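Local coordinates for 190aa long hypothetical protein (Pyrococcus horikoshii, PDB 2DDZ) that is of unknown function, belongs to the DUF366 family and assembles with further copies of itself, probably as a hexamer, at the interface of chains A and B. Sequence-based numbering; all coordinates share one arbitrary frame. Chains: chain A/B, 190aa long hypothetical protein.

The interface of chains A and B. Residues chain A 24, 27-31; chain B 54-55, 58.
Two short helices, 25-30 of chain A and 54-58 of chain B, pack against each other in one patch of a larger interface without exact two-fold symmetry, likely to help hold the hexamer together and built here on van der Waals packing rather than on polar bonds. B:Arg58 can be followed outward from CB. Its CG lies anti to the carbonyl carbon and passes the backbone oxygen of A:Arg28. B:Arg58 CD comes within 3.4 Å of the A:Tyr27 carbonyl O. There the chain bends (chi3 56°), swinging NE and CZ over A:Gly31, and the guanidinium lies with one face against that backbone. A:Gly31 N sits above this face, offset toward the rim, 3.3 Å from B:Arg58 NH1. The A:Arg28 O lies in the guanidinium plane, but at 3.6 Å from B:Arg58 NH1 the approach is loose and would probably act mainly through electrostatics, together with the carbonyls of A:Tyr27 and A:Asn29 nearby. An alanine in place of B:Arg58 would remove the chain beyond CB and would probably loosen the packing on the last turn of helix 25-30, taking away the positive charge beside its carbonyls. One turn earlier, B:Ile54 divides its branches between two rings. B:Ile54 CD1, carried out by an extended CG1 arm (chi2 168°), lies over one face of the imidazole, 3.4 Å from A:His24 CG, in a CH-pi contact. B:Ile54 CG2 meets the ring at A:Tyr27 CD2 (3.4 Å), while CB lies in the ring plane at its edge; the phenol is thus met at its rim. A:Tyr27, with CG anti to the backbone N (chi1 178°), slides past B:Ile54 in the opposite direction and reaches across helix 54-58 until A:Tyr27 OH rests 3.4 Å from B:Glu55 CB. The B:Glu55 carboxylate stands perpendicular to the ring. On chain A the patch follows the 3-10 helix 19-21 in sequence and leads through A:Gly31 toward strand 36-45; on chain B, its helix comes in sequence between strands 36-45 and 64-65.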
ATOM      1  N   HIS A  24      -2.409  19.528  -3.173  1.00 39.07           N
ATOM      2  CA  HIS A  24      -1.750  20.653  -2.507  1.00 36.56           C
ATOM      3  C   HIS A  24      -2.409  22.020  -2.686  1.00 39.00           C
ATOM      4  O   HIS A  24      -1.872  23.042  -2.229  1.00 38.52           O
ATOM      5  CB  HIS A  24      -0.284  20.722  -2.951  1.00 39.66           C
ATOM      6  CG  HIS A  24       0.570  19.625  -2.382  1.00 32.84           C
ATOM      7  ND1 HIS A  24       0.992  18.547  -3.125  1.00 24.55           N
ATOM      8  CD2 HIS A  24       1.094  19.458  -1.143  1.00 24.45           C
ATOM      9  CE1 HIS A  24       1.748  17.764  -2.375  1.00 26.55           C
ATOM     10  NE2 HIS A  24       1.826  18.296  -1.168  1.00 27.81           N
ATOM     11  N   TYR A  27      -2.346  24.105   0.551  1.00 43.26           N
ATOM     12  CA  TYR A  27      -1.045  24.542   1.038  1.00 41.48           C
ATOM     13  C   TYR A  27      -0.462  25.546   0.062  1.00 43.23           C
ATOM     14  O   TYR A  27       0.029  26.622   0.442  1.00 32.27           O
ATOM     15  CB  TYR A  27      -0.089  23.359   1.162  1.00 30.62           C
ATOM     16  CG  TYR A  27       1.279  23.802   1.610  1.00 37.54           C
ATOM     17  CD1 TYR A  27       1.467  24.353   2.881  1.00 35.93           C
ATOM     18  CD2 TYR A  27       2.382  23.697   0.764  1.00 32.79           C
ATOM     19  CE1 TYR A  27       2.722  24.784   3.302  1.00 35.92           C
ATOM     20  CE2 TYR A  27       3.652  24.130   1.174  1.00 33.33           C
ATOM     21  CZ  TYR A  27       3.810  24.670   2.446  1.00 40.36           C
ATOM     22  OH  TYR A  27       5.049  25.083   2.880  1.00 44.52           O
ATOM     23  N   ARG A  28      -0.541  25.181  -1.212  1.00 36.12           N
ATOM     24  CA  ARG A  28      -0.027  25.995  -2.321  1.00 41.35           C
ATOM     25  C   ARG A  28      -0.588  27.414  -2.378  1.00 52.52           C
ATOM     26  O   ARG A  28       0.140  28.359  -2.668  1.00 58.57           O
ATOM     27  CB  ARG A  28      -0.323  25.267  -3.638  1.00 46.39           C
ATOM     28  CG  ARG A  28       0.672  25.584  -4.745  1.00 63.51           C
ATOM     29  CD  ARG A  28       0.773  24.461  -5.791  1.00 70.03           C
ATOM     30  NE  ARG A  28      -0.384  24.330  -6.680  1.00 84.00           N
ATOM     31  CZ  ARG A  28      -1.468  23.599  -6.421  1.00 89.11           C
ATOM     32  NH1 ARG A  28      -2.463  23.542  -7.302  1.00 85.64           N
ATOM     33  NH2 ARG A  28      -1.564  22.923  -5.285  1.00 93.26           N
ATOM     34  N   ASN A  29      -1.875  27.565  -2.082  1.00 46.65           N
ATOM     35  CA  ASN A  29      -2.548  28.867  -2.122  1.00 37.00           C
ATOM     36  C   ASN A  29      -2.645  29.616  -0.775  1.00 44.21           C
ATOM     37  O   ASN A  29      -2.625  30.851  -0.742  1.00 53.22           O
ATOM     38  CB  ASN A  29      -3.959  28.705  -2.701  1.00 40.79           C
ATOM     39  CG  ASN A  29      -3.961  28.367  -4.200  1.00 48.04           C
ATOM     40  OD1 ASN A  29      -3.394  29.098  -5.009  1.00 71.10           O
ATOM     41  ND2 ASN A  29      -4.611  27.269  -4.571  1.00 54.00           N
ATOM     42  N   PHE A  30      -2.727  28.887   0.336  1.00 41.30           N
ATOM     43  CA  PHE A  30      -2.847  29.531   1.646  1.00 36.49           C
ATOM     44  C   PHE A  30      -1.783  29.073   2.638  1.00 40.57           C
ATOM     45  O   PHE A  30      -1.794  29.477   3.807  1.00 36.94           O
ATOM     46  CB  PHE A  30      -4.242  29.259   2.241  1.00 34.68           C
ATOM     47  CG  PHE A  30      -5.367  29.402   1.252  1.00 43.68           C
ATOM     48  CD1 PHE A  30      -5.635  30.627   0.647  1.00 53.39           C
ATOM     49  CD2 PHE A  30      -6.147  28.300   0.907  1.00 48.31           C
ATOM     50  CE1 PHE A  30      -6.663  30.754  -0.289  1.00 53.02           C
ATOM     51  CE2 PHE A  30      -7.173  28.414  -0.024  1.00 53.03           C
ATOM     52  CZ  PHE A  30      -7.432  29.646  -0.627  1.00 59.58           C
ATOM     53  N   GLY A  31      -0.861  28.238   2.176  1.00 36.60           N
ATOM     54  CA  GLY A  31       0.169  27.745   3.068  1.00 35.79           C
ATOM     55  C   GLY A  31      -0.367  26.836   4.171  1.00 36.23           C
ATOM     56  O   GLY A  31       0.260  26.700   5.220  1.00 34.73           O
TER
ATOM     57  N   ILE B  54       7.076  23.243  -2.605  1.00 50.35           N
ATOM     58  CA  ILE B  54       6.013  24.219  -2.768  1.00 41.30           C
ATOM     59  C   ILE B  54       6.204  25.460  -1.916  1.00 42.42           C
ATOM     60  O   ILE B  54       5.660  26.523  -2.227  1.00 47.03           O
ATOM     61  CB  ILE B  54       4.643  23.562  -2.481  1.00 41.72           C
ATOM     62  CG1 ILE B  54       4.306  22.607  -3.627  1.00 36.24           C
ATOM     63  CG2 ILE B  54       3.553  24.612  -2.346  1.00 29.69           C
ATOM     64  CD1 ILE B  54       3.142  21.688  -3.332  1.00 49.30           C
ATOM     65  N   GLU B  55       6.974  25.330  -0.843  1.00 42.52           N
ATOM     66  CA  GLU B  55       7.235  26.467   0.024  1.00 49.49           C
ATOM     67  C   GLU B  55       8.157  27.402  -0.742  1.00 54.76           C
ATOM     68  O   GLU B  55       8.119  28.616  -0.555  1.00 55.06           O
ATOM     69  CB  GLU B  55       7.916  26.033   1.323  1.00 49.39           C
ATOM     70  CG  GLU B  55       8.202  27.205   2.244  1.00 57.37           C
ATOM     71  CD  GLU B  55       8.870  26.803   3.540  1.00 62.25           C
ATOM     72  OE1 GLU B  55       9.009  25.588   3.797  1.00 71.69           O
ATOM     73  OE2 GLU B  55       9.250  27.709   4.308  1.00 76.52           O
ATOM     74  N   ARG B  58       6.018  29.424  -2.983  1.00 57.42           N
ATOM     75  CA  ARG B  58       5.308  30.430  -2.208  1.00 57.12           C
ATOM     76  C   ARG B  58       6.202  31.593  -1.797  1.00 54.84           C
ATOM     77  O   ARG B  58       5.742  32.730  -1.678  1.00 49.88           O
ATOM     78  CB  ARG B  58       4.681  29.789  -0.968  1.00 51.51           C
ATOM     79  CG  ARG B  58       3.374  29.059  -1.252  1.00 42.04           C
ATOM     80  CD  ARG B  58       2.894  28.352  -0.010  1.00 46.14           C
ATOM     81  NE  ARG B  58       2.749  29.257   1.127  1.00 44.10           N
ATOM     82  CZ  ARG B  58       1.799  30.180   1.237  1.00 40.23           C
ATOM     83  NH1 ARG B  58       0.901  30.327   0.273  1.00 36.82           N
ATOM     84  NH2 ARG B  58       1.745  30.952   2.316  1.00 43.26           N
TER